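Local coordinates for protein apical membrane antigen AMA1 (Toxoplasma gondii ME49, PDB 4YIV) that serves as an essential microneme protein in host cell invasion, as part of the ringlike moving junction between the parasite tip and the host cell membrane, at residues A[39-44]-A[51-56]; A[154-159]-A[213-218]; A[33-38]-A[277-282]; A[99-104]-A[171-176]. All coordinates share one frame; numbering follows the deposited sequence.

Contact 1 of 4, residues A[39-44]-A[51-56]; sequences VDLGQD and LYREPA. With CO (cobalt (II) ion), chain G.
Gln-43 and Glu-54 form an antiparallel hydrogen-bonded pair, with Gln-43 N giving to Glu-54 O at 3.0 Å and Glu-54 N to Gln-43 O at 2.7 Å. Their side chains lie side by side and point the same way. The extended Gln-43 chain brings NE2 2.8 Å from Glu-54 OE1, in the amide plane but 44° out of the carboxylate plane. Lys-45 makes a salt bridge with the same OE1, while Tyr-216 and Arg-156 N take OE2. Ala-56 CB packs on Gln-43 CD at 3.5 Å. Strands 43-47 and 50-54 form a beta hairpin, flanked here by loop. Gly-42 and Gln-43 both face Glu-54, a classic beta bulge. Past it, Ala-56 N gives to Asp-40 OD1 at 2.9 Å, on the syn side; Ser-35 OG also bonds this oxygen. Asp-44 and Arg-53 occupy the other sheet face. Leu-41 CB sits 3.6 Å above the centre of the Arg-53 guanidinium, the two side chains crossing at about a right angle. Arg-53 NH1 and NH2 reach the carbonyls of Asp-279 and Pro-291. Asp-44 OD1 binds the cobalt ion at 2.3 Å, together with His-292 and a water. That water accepts from Arg-53 NE at 3.1 Å.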
# COMPACT_ATOMS: atom_id res chain seq x y z
N VAL A 39 -4.73 7.33 -3.22
CA VAL A 39 -5.71 7.01 -4.25
C VAL A 39 -4.98 6.53 -5.51
O VAL A 39 -4.14 7.25 -6.03
CB VAL A 39 -6.58 8.22 -4.61
CG1 VAL A 39 -7.48 7.89 -5.80
CG2 VAL A 39 -7.37 8.63 -3.36
N ASP A 40 -5.32 5.32 -5.96
CA ASP A 40 -4.68 4.67 -7.10
C ASP A 40 -5.67 4.69 -8.24
O ASP A 40 -6.66 3.97 -8.21
CB ASP A 40 -4.28 3.23 -6.78
CG ASP A 40 -3.70 2.47 -7.99
OD1 ASP A 40 -3.64 3.02 -9.13
OD2 ASP A 40 -3.36 1.27 -7.80
N LEU A 41 -5.39 5.53 -9.24
CA LEU A 41 -6.20 5.61 -10.48
C LEU A 41 -5.28 5.82 -11.68
O LEU A 41 -5.40 6.81 -12.41
CB LEU A 41 -7.23 6.74 -10.36
CG LEU A 41 -8.29 6.48 -9.28
CD1 LEU A 41 -9.12 7.76 -9.11
CD2 LEU A 41 -9.19 5.32 -9.64
N GLY A 42 -4.31 4.92 -11.84
CA GLY A 42 -3.21 5.13 -12.77
C GLY A 42 -3.55 4.84 -14.23
O GLY A 42 -2.80 5.24 -15.12
N GLN A 43 -4.67 4.17 -14.47
CA GLN A 43 -5.08 3.78 -15.83
C GLN A 43 -6.50 4.20 -16.18
O GLN A 43 -7.25 4.72 -15.34
CB GLN A 43 -4.94 2.24 -16.02
CG GLN A 43 -3.50 1.84 -16.35
CD GLN A 43 -3.12 0.36 -16.14
OE1 GLN A 43 -1.94 0.03 -16.20
NE2 GLN A 43 -4.10 -0.50 -15.89
N ASP A 44 -6.89 3.93 -17.42
CA ASP A 44 -8.24 4.23 -17.88
C ASP A 44 -8.66 3.13 -18.82
O ASP A 44 -7.87 2.73 -19.68
CB ASP A 44 -8.31 5.57 -18.60
CG ASP A 44 -7.74 6.71 -17.78
OD1 ASP A 44 -6.51 6.90 -17.82
OD2 ASP A 44 -8.55 7.37 -17.08
N LEU A 51 -14.99 5.94 -20.73
CA LEU A 51 -13.65 5.75 -20.23
C LEU A 51 -13.66 6.01 -18.74
O LEU A 51 -13.98 7.14 -18.30
CB LEU A 51 -12.70 6.67 -20.91
CG LEU A 51 -11.25 6.30 -20.78
CD1 LEU A 51 -10.97 4.99 -21.51
CD2 LEU A 51 -10.40 7.42 -21.36
N TYR A 52 -13.33 4.95 -17.98
CA TYR A 52 -13.32 4.97 -16.51
C TYR A 52 -11.90 4.89 -15.97
O TYR A 52 -11.04 4.17 -16.49
CB TYR A 52 -14.15 3.83 -15.92
CG TYR A 52 -15.63 3.93 -16.17
CD1 TYR A 52 -16.43 4.75 -15.40
CD2 TYR A 52 -16.23 3.21 -17.19
CE1 TYR A 52 -17.77 4.86 -15.64
CE2 TYR A 52 -17.58 3.28 -17.43
CZ TYR A 52 -18.35 4.12 -16.65
OH TYR A 52 -19.69 4.22 -16.87
N ARG A 53 -11.65 5.66 -14.93
CA ARG A 53 -10.38 5.59 -14.28
C ARG A 53 -10.24 4.24 -13.52
O ARG A 53 -11.16 3.77 -12.83
CB ARG A 53 -10.20 6.77 -13.32
CG ARG A 53 -10.39 8.17 -13.94
CD ARG A 53 -9.83 9.26 -13.01
NE ARG A 53 -8.38 9.23 -13.04
CZ ARG A 53 -7.61 9.92 -12.21
NH1 ARG A 53 -8.16 10.72 -11.32
NH2 ARG A 53 -6.30 9.84 -12.31
N GLU A 54 -9.06 3.65 -13.64
CA GLU A 54 -8.82 2.26 -13.21
C GLU A 54 -7.60 2.21 -12.30
O GLU A 54 -6.52 2.71 -12.67
CB GLU A 54 -8.60 1.36 -14.44
CG GLU A 54 -8.44 -0.13 -14.10
CD GLU A 54 -7.85 -0.95 -15.24
OE1 GLU A 54 -6.94 -0.47 -15.94
OE2 GLU A 54 -8.33 -2.08 -15.44
N PRO A 55 -7.75 1.61 -11.12
CA PRO A 55 -6.53 1.41 -10.34
C PRO A 55 -5.52 0.50 -11.07
O PRO A 55 -5.95 -0.43 -11.75
CB PRO A 55 -7.03 0.75 -9.06
CG PRO A 55 -8.49 1.20 -8.95
CD PRO A 55 -8.95 1.17 -10.37
N ALA A 56 -4.24 0.77 -10.88
CA ALA A 56 -3.20 0.19 -11.73
C ALA A 56 -1.93 -0.22 -11.03
O ALA A 56 -1.01 -0.79 -11.66
CB ALA A 56 -2.83 1.22 -12.81
CO CO G . -6.24 8.71 -16.44
O HOH W 1 -6.56 7.27 -14.60
O HOH W 2 -0.40 -1.41 -14.27

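Contact 2 of 4, residues A[154-159]-A[213-218]; sequences KYRYPF and GSAYVG
Phe-159 and Gly-213 are joined by two backbone hydrogen bonds as an antiparallel pair. Phe-159 N gives to Gly-213 O at 2.8 Å, and Gly-213 N returns to Phe-159 O at 3.0 Å. A water bridges Arg-156 O and Ala-215 N. One side-chain bond crosses: Arg-156 NH1 gives to Tyr-216 OH at 3.1 Å. The hydroxyl lies at the guanidinium edge, in its plane, and the Tyr-216 ring is turned 70° from it. Both groups have further partners, Phe-141 O for Arg-156 NE and Glu-54 OE2 for the Tyr-216 hydroxyl. Ser-214 OG accepts from Tyr-216 N at 3.0 Å, an ST turn, and also bonds Gly-57 O. Contacts of the Phe-159 ring follow from its CG sitting between backbone N and carbonyl carbon (chi1 70°), the crowded position. Gly-213 CA makes a CH-pi contact over one face, 4.0 Å from the centroid. At the edge, Phe-159 CE1 is 3.2 Å from Ser-214 O and 4.1 Å from Val-217 CB. Ala-215 CB meets Arg-156 CB at 3.5 Å. Helix 132-141 also packs on the Phe-159 ring. The pair joins neighbouring strands 159-162 and 210-213 of a five-stranded antiparallel sheet, consistent with a PAN-type domain.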
# COMPACT_ATOMS: atom_id res chain seq x y z
N LYS A 154 -11.78 -4.69 -20.82
CA LYS A 154 -10.44 -4.70 -20.25
C LYS A 154 -10.34 -3.95 -18.90
O LYS A 154 -9.24 -3.73 -18.40
CB LYS A 154 -9.46 -4.09 -21.23
CG LYS A 154 -9.37 -4.88 -22.56
CD LYS A 154 -8.01 -4.71 -23.24
CE LYS A 154 -7.99 -5.34 -24.63
NZ LYS A 154 -6.65 -5.18 -25.27
N TYR A 155 -11.49 -3.60 -18.31
CA TYR A 155 -11.51 -2.92 -17.01
C TYR A 155 -11.41 -3.99 -15.94
O TYR A 155 -12.21 -4.93 -15.93
CB TYR A 155 -12.80 -2.11 -16.80
CG TYR A 155 -12.69 -1.20 -15.59
CD1 TYR A 155 -12.81 -1.69 -14.29
CD2 TYR A 155 -12.37 0.14 -15.74
CE1 TYR A 155 -12.67 -0.87 -13.18
CE2 TYR A 155 -12.22 0.98 -14.65
CZ TYR A 155 -12.36 0.45 -13.36
OH TYR A 155 -12.20 1.23 -12.24
N ARG A 156 -10.44 -3.86 -15.04
CA ARG A 156 -10.31 -4.79 -13.93
C ARG A 156 -10.51 -4.09 -12.58
O ARG A 156 -9.90 -3.04 -12.30
CB ARG A 156 -8.93 -5.47 -13.99
CG ARG A 156 -8.71 -6.28 -15.21
CD ARG A 156 -7.29 -6.77 -15.24
NE ARG A 156 -7.06 -7.73 -16.30
CZ ARG A 156 -6.76 -7.43 -17.57
NH1 ARG A 156 -6.66 -6.15 -17.97
NH2 ARG A 156 -6.57 -8.41 -18.43
N TYR A 157 -11.37 -4.66 -11.75
CA TYR A 157 -11.66 -4.11 -10.44
C TYR A 157 -10.52 -4.33 -9.47
O TYR A 157 -9.82 -5.36 -9.56
CB TYR A 157 -12.92 -4.75 -9.85
CG TYR A 157 -14.12 -4.65 -10.71
CD1 TYR A 157 -14.81 -3.44 -10.88
CD2 TYR A 157 -14.60 -5.78 -11.34
CE1 TYR A 157 -15.94 -3.39 -11.69
CE2 TYR A 157 -15.72 -5.74 -12.13
CZ TYR A 157 -16.39 -4.55 -12.30
OH TYR A 157 -17.52 -4.55 -13.11
N PRO A 158 -10.35 -3.39 -8.51
CA PRO A 158 -9.39 -3.61 -7.43
C PRO A 158 -9.91 -4.66 -6.44
O PRO A 158 -11.08 -5.09 -6.50
CB PRO A 158 -9.23 -2.22 -6.82
CG PRO A 158 -10.60 -1.59 -7.01
CD PRO A 158 -11.06 -2.10 -8.36
N PHE A 159 -9.03 -5.12 -5.56
CA PHE A 159 -9.40 -6.16 -4.62
C PHE A 159 -9.03 -5.76 -3.21
O PHE A 159 -8.18 -4.90 -2.99
CB PHE A 159 -8.69 -7.52 -4.95
CG PHE A 159 -7.22 -7.51 -4.70
CD1 PHE A 159 -6.35 -7.10 -5.68
CD2 PHE A 159 -6.69 -7.89 -3.46
CE1 PHE A 159 -4.98 -7.06 -5.46
CE2 PHE A 159 -5.31 -7.85 -3.23
CZ PHE A 159 -4.45 -7.43 -4.26
N GLY A 213 -5.48 -3.69 -3.14
CA GLY A 213 -4.63 -3.63 -4.33
C GLY A 213 -5.40 -3.43 -5.62
O GLY A 213 -6.57 -3.81 -5.73
N SER A 214 -4.71 -2.93 -6.64
CA SER A 214 -5.27 -2.97 -7.98
C SER A 214 -5.22 -4.41 -8.48
O SER A 214 -4.44 -5.24 -7.98
CB SER A 214 -4.52 -2.04 -8.94
OG SER A 214 -3.50 -2.69 -9.62
N ALA A 215 -6.02 -4.72 -9.49
CA ALA A 215 -5.98 -6.05 -10.10
C ALA A 215 -4.64 -6.34 -10.70
O ALA A 215 -4.30 -7.53 -10.89
CB ALA A 215 -7.04 -6.22 -11.15
N TYR A 216 -3.86 -5.31 -11.01
CA TYR A 216 -2.61 -5.52 -11.73
C TYR A 216 -1.48 -6.02 -10.82
O TYR A 216 -0.40 -6.42 -11.31
CB TYR A 216 -2.22 -4.23 -12.49
CG TYR A 216 -3.29 -3.96 -13.52
CD1 TYR A 216 -3.21 -4.56 -14.78
CD2 TYR A 216 -4.44 -3.24 -13.20
CE1 TYR A 216 -4.22 -4.42 -15.71
CE2 TYR A 216 -5.47 -3.10 -14.13
CZ TYR A 216 -5.34 -3.69 -15.39
OH TYR A 216 -6.34 -3.58 -16.35
N VAL A 217 -1.70 -6.04 -9.51
CA VAL A 217 -0.83 -6.81 -8.61
C VAL A 217 -0.81 -8.29 -9.08
O VAL A 217 0.13 -9.03 -8.84
CB VAL A 217 -1.31 -6.72 -7.16
CG1 VAL A 217 -0.43 -7.58 -6.23
CG2 VAL A 217 -1.30 -5.26 -6.65
N GLY A 218 -1.90 -8.70 -9.70
CA GLY A 218 -2.08 -10.07 -10.10
C GLY A 218 -1.54 -10.45 -11.46
O GLY A 218 -1.62 -11.62 -11.83
O HOH W 3 -7.69 -2.54 -10.74

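Contact 3 of 4, residues A[33-38]-A[277-282]; sequences HQSGIY and ASDQPG. Unlike the reference sequence in segment 277-282: Gly-282 (reference Trp).
Asp-279 reaches across to Gly-36 where two irregular loops meet. One leads into the beta hairpin 43-47/50-54. The other follows helix 263-272 and runs toward the engineered linker in place of the DII loop; Gly-282 is engineered (naturally Trp). The Asp-279 side chain bridges the loops at one end. Its CB points toward loop 33-38 and stays 4.7 Å from Gly-36 CA. CG, anti to the carbonyl carbon (chi1 -63°), comes to 3.6 Å from Gly-36 CA. OD1 lies 3.4 Å from Gly-36 CA and is hydrogen-bonded to Ser-293. OD2 accepts from Gly-36 N at 3.0 Å, the donor standing 37° out of the carboxylate plane. It also takes Leu-41 N, and Ser-35 OG, itself hydrogen-bonded to Asp-40 OD1, is 3.2 Å from it. Several donors meet this buried carboxylate. Ala-277 O receives two backbone N-H groups. Ile-37 N, at 2.9 Å from this oxygen, stands above the carbonyl plane, 54° out. Tyr-38 N, at 3.1 Å from Ala-277 O, comes nearly along the C=O axis. His-33 NE2 gives to Gly-36 O within the first loop. At the other end, Ser-278 OG lies at the Tyr-38 ring edge, in plane, 3.9 Å from CD2.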
# COMPACT_ATOMS: atom_id res chain seq x y z
N HIS A 33 5.79 -0.07 -8.09
CA HIS A 33 4.35 0.16 -7.87
C HIS A 33 3.73 1.00 -9.01
O HIS A 33 2.69 0.62 -9.56
CB HIS A 33 4.07 0.85 -6.51
CG HIS A 33 2.61 1.10 -6.25
ND1 HIS A 33 1.70 0.08 -6.07
CD2 HIS A 33 1.90 2.26 -6.14
CE1 HIS A 33 0.50 0.60 -5.87
NE2 HIS A 33 0.59 1.92 -5.91
N GLN A 34 4.35 2.14 -9.30
CA GLN A 34 4.12 2.92 -10.53
C GLN A 34 2.75 3.63 -10.62
O GLN A 34 2.33 4.03 -11.70
CB GLN A 34 4.29 2.02 -11.76
CG GLN A 34 5.70 1.59 -11.98
CD GLN A 34 5.83 0.72 -13.20
OE1 GLN A 34 5.76 -0.50 -13.11
NE2 GLN A 34 6.00 1.35 -14.35
N SER A 35 2.10 3.84 -9.49
CA SER A 35 0.79 4.48 -9.51
C SER A 35 0.52 5.14 -8.17
O SER A 35 1.35 5.07 -7.28
CB SER A 35 -0.30 3.45 -9.83
OG SER A 35 -1.48 4.09 -10.28
N GLY A 36 -0.63 5.79 -8.03
CA GLY A 36 -1.01 6.34 -6.75
C GLY A 36 -1.13 5.25 -5.69
O GLY A 36 -1.34 4.07 -5.99
N ILE A 37 -0.94 5.67 -4.44
CA ILE A 37 -1.00 4.75 -3.29
C ILE A 37 -2.20 5.11 -2.44
O ILE A 37 -3.01 4.26 -2.10
CB ILE A 37 0.28 4.85 -2.49
CG1 ILE A 37 1.46 4.37 -3.36
CG2 ILE A 37 0.17 4.00 -1.20
CD1 ILE A 37 2.79 4.61 -2.77
N TYR A 38 -2.30 6.40 -2.08
CA TYR A 38 -3.41 6.84 -1.27
C TYR A 38 -4.69 6.68 -2.07
O TYR A 38 -5.62 5.97 -1.67
CB TYR A 38 -3.17 8.28 -0.81
CG TYR A 38 -4.28 8.85 0.05
CD1 TYR A 38 -4.39 8.51 1.38
CD2 TYR A 38 -5.19 9.74 -0.48
CE1 TYR A 38 -5.41 9.05 2.17
CE2 TYR A 38 -6.19 10.29 0.27
CZ TYR A 38 -6.30 9.95 1.60
OH TYR A 38 -7.30 10.51 2.35
N ALA A 277 1.90 9.75 -2.79
CA ALA A 277 1.46 9.53 -4.16
C ALA A 277 -0.02 9.30 -4.23
O ALA A 277 -0.55 8.40 -3.58
CB ALA A 277 2.18 8.35 -4.76
N SER A 278 -0.71 10.12 -5.01
CA SER A 278 -2.15 10.02 -5.12
C SER A 278 -2.61 10.56 -6.46
O SER A 278 -2.06 11.52 -7.01
CB SER A 278 -2.86 10.74 -3.98
OG SER A 278 -4.26 10.68 -4.19
N ASP A 279 -3.60 9.89 -7.01
CA ASP A 279 -4.04 10.16 -8.38
C ASP A 279 -5.40 10.90 -8.41
O ASP A 279 -6.07 10.94 -9.43
CB ASP A 279 -4.16 8.83 -9.16
CG ASP A 279 -2.82 8.09 -9.30
OD1 ASP A 279 -1.76 8.71 -9.03
OD2 ASP A 279 -2.83 6.89 -9.70
N GLN A 280 -5.82 11.44 -7.26
CA GLN A 280 -7.18 11.98 -7.12
C GLN A 280 -7.19 13.49 -7.48
O GLN A 280 -6.25 14.20 -7.15
CB GLN A 280 -7.70 11.78 -5.71
CG GLN A 280 -9.08 12.37 -5.46
CD GLN A 280 -10.26 11.41 -5.64
OE1 GLN A 280 -10.09 10.23 -6.00
NE2 GLN A 280 -11.48 11.92 -5.40
N PRO A 281 -8.27 13.97 -8.14
CA PRO A 281 -8.32 15.38 -8.61
C PRO A 281 -8.00 16.46 -7.53
O PRO A 281 -7.07 17.21 -7.79
CB PRO A 281 -9.75 15.52 -9.15
CG PRO A 281 -10.15 14.14 -9.58
CD PRO A 281 -9.40 13.17 -8.67
N GLY A 282 -8.67 16.56 -6.38
CA GLY A 282 -9.85 15.79 -6.02
C GLY A 282 -11.10 16.64 -6.17
O GLY A 282 -11.07 17.69 -6.80

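Contact 4 of 4, residues A[99-104]-A[171-176]; sequences GGFNLN and LYVSMQ
Phe-101 and Val-173 carry the packing between these loops. Val-173 CG1 stands over the centre of the Phe-101 ring, 3.5 Å from the centroid and only 3° off the ring normal, a CH-pi contact. CG1 is anti to the backbone N of Val-173 (chi1 179°), which sets it over the ring. Val-173 CB also leans on the same ring, 3.5 Å from Phe-101 CG. The two side chains cross obliquely. Phe-198 meets the Phe-101 ring edge-to-face, and Ile-66 of strand 65-68 touches it too. Met-175 O approaches Phe-101 CE2 at 3.4 Å, from an oblique direction.

Two smaller apolar contacts lie alongside. Leu-171 CD2 is 4.2 Å from Phe-101 CB, and Leu-103 CB is 4.0 Å from Tyr-172 CB. The Tyr-172 ring leads away from loop 99-104 and meets the ring of Phe-105.

Loop 171-176 leaves strand 167-170, and loop 99-104 lies on the way to strand 116-117. These two strands are neighbours at one edge of a five-stranded antiparallel sheet. A single backbone bridge, Asn-102 with Leu-171, joins the loops near that edge.

Among polar contacts, Val-173 N gives to Phe-101 O at 3.2 Å. The bond is nearly straight, 170° at the hydrogen, and lies on a lone pair in the carbonyl plane. Leu-171 CA adds a CA-H...O contact to Phe-101 O at 3.5 Å. Asn-102 CB points away from loop 171-176: OD1 bonds Ser-114 and His-169, and ND2 bonds Asp-83.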
# COMPACT_ATOMS: atom_id res chain seq x y z
N GLY A 99 -25.10 0.03 1.89
CA GLY A 99 -24.21 -1.05 1.48
C GLY A 99 -22.75 -0.60 1.39
O GLY A 99 -22.34 0.37 2.05
N GLY A 100 -21.96 -1.31 0.59
CA GLY A 100 -20.55 -0.99 0.44
C GLY A 100 -20.09 -1.09 -0.99
O GLY A 100 -20.83 -0.73 -1.93
N PHE A 101 -18.87 -1.57 -1.17
CA PHE A 101 -18.18 -1.50 -2.45
C PHE A 101 -18.07 -2.87 -3.12
O PHE A 101 -17.70 -2.94 -4.28
CB PHE A 101 -16.77 -0.96 -2.28
CG PHE A 101 -16.67 0.53 -2.04
CD1 PHE A 101 -17.78 1.33 -1.79
CD2 PHE A 101 -15.44 1.13 -2.06
CE1 PHE A 101 -17.62 2.69 -1.58
CE2 PHE A 101 -15.27 2.46 -1.84
CZ PHE A 101 -16.38 3.26 -1.61
N ASN A 102 -18.35 -3.92 -2.36
CA ASN A 102 -18.21 -5.29 -2.83
C ASN A 102 -19.09 -5.67 -4.00
O ASN A 102 -20.27 -5.36 -4.03
CB ASN A 102 -18.44 -6.26 -1.67
CG ASN A 102 -18.07 -7.68 -2.01
OD1 ASN A 102 -16.90 -8.00 -2.18
ND2 ASN A 102 -19.06 -8.55 -2.10
N LEU A 103 -18.50 -6.38 -4.96
CA LEU A 103 -19.23 -6.80 -6.13
C LEU A 103 -20.27 -7.82 -5.67
O LEU A 103 -19.94 -8.79 -5.02
CB LEU A 103 -18.26 -7.41 -7.14
CG LEU A 103 -18.81 -8.00 -8.43
CD1 LEU A 103 -17.81 -7.76 -9.54
CD2 LEU A 103 -19.04 -9.49 -8.24
N ASN A 104 -21.52 -7.57 -6.02
CA ASN A 104 -22.63 -8.43 -5.62
C ASN A 104 -23.16 -9.38 -6.68
O ASN A 104 -24.14 -10.08 -6.44
CB ASN A 104 -23.77 -7.60 -5.04
CG ASN A 104 -24.50 -6.81 -6.10
OD1 ASN A 104 -24.17 -6.88 -7.28
ND2 ASN A 104 -25.51 -6.07 -5.69
N LEU A 171 -13.87 -5.42 -5.64
CA LEU A 171 -14.64 -4.21 -5.40
C LEU A 171 -15.20 -3.63 -6.69
O LEU A 171 -14.48 -3.08 -7.51
CB LEU A 171 -13.77 -3.15 -4.72
CG LEU A 171 -13.12 -3.54 -3.39
CD1 LEU A 171 -12.47 -2.32 -2.78
CD2 LEU A 171 -14.12 -4.19 -2.41
N TYR A 172 -16.50 -3.75 -6.85
CA TYR A 172 -17.21 -3.13 -7.95
C TYR A 172 -17.07 -1.60 -7.94
O TYR A 172 -17.02 -0.98 -8.99
CB TYR A 172 -18.67 -3.53 -7.88
CG TYR A 172 -19.50 -2.97 -9.02
CD1 TYR A 172 -19.47 -3.54 -10.28
CD2 TYR A 172 -20.30 -1.85 -8.82
CE1 TYR A 172 -20.22 -3.05 -11.31
CE2 TYR A 172 -21.07 -1.34 -9.85
CZ TYR A 172 -21.02 -1.95 -11.10
OH TYR A 172 -21.76 -1.45 -12.14
N VAL A 173 -16.99 -1.00 -6.75
CA VAL A 173 -16.71 0.43 -6.63
C VAL A 173 -15.20 0.60 -6.52
O VAL A 173 -14.60 0.18 -5.55
CB VAL A 173 -17.41 1.05 -5.41
CG1 VAL A 173 -17.08 2.52 -5.26
CG2 VAL A 173 -18.89 0.90 -5.52
N SER A 174 -14.59 1.20 -7.54
CA SER A 174 -13.15 1.37 -7.58
C SER A 174 -12.79 2.76 -7.12
O SER A 174 -11.63 3.11 -7.02
CB SER A 174 -12.62 1.12 -8.98
OG SER A 174 -13.36 1.96 -9.84
N MET A 175 -13.80 3.58 -6.84
CA MET A 175 -13.53 4.91 -6.26
C MET A 175 -12.91 4.73 -4.89
O MET A 175 -13.19 3.74 -4.19
CB MET A 175 -14.80 5.75 -6.13
CG MET A 175 -15.46 6.01 -7.47
SD MET A 175 -16.82 7.19 -7.33
CE MET A 175 -18.09 6.21 -6.53
N GLN A 176 -12.08 5.69 -4.50
CA GLN A 176 -11.39 5.63 -3.21
C GLN A 176 -11.56 6.88 -2.32
O GLN A 176 -11.36 6.82 -1.09
CB GLN A 176 -9.92 5.37 -3.46
CG GLN A 176 -9.69 3.92 -3.96
CD GLN A 176 -8.48 3.84 -4.90
OE1 GLN A 176 -7.33 3.96 -4.47
NE2 GLN A 176 -8.75 3.75 -6.19

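Contacts 2, 3 and 4 are buried, while contact 1 is only partly so and opens at its metal-bound end. Contact 1 touches all the others. Glu-54 ties it to contact 2, Asp-40 and Arg-53 to contact 3, and the Asp-40 amide to Gln-176 of contact 4. Contacts 2 and 4 lie at the ends of strands of one five-stranded sheet and share the Pro-158 to Leu-171 backbone bond. Contacts 2 and 3 do not touch. The hairpin of contact 1 mixes backbone pairing with charge and metal. Contact 3 is mainly polar, with a buried carboxylate. Contact 4 is mainly apolar, and contact 2 combines backbone bonds, an Arg-Tyr bond and a buried Phe ring.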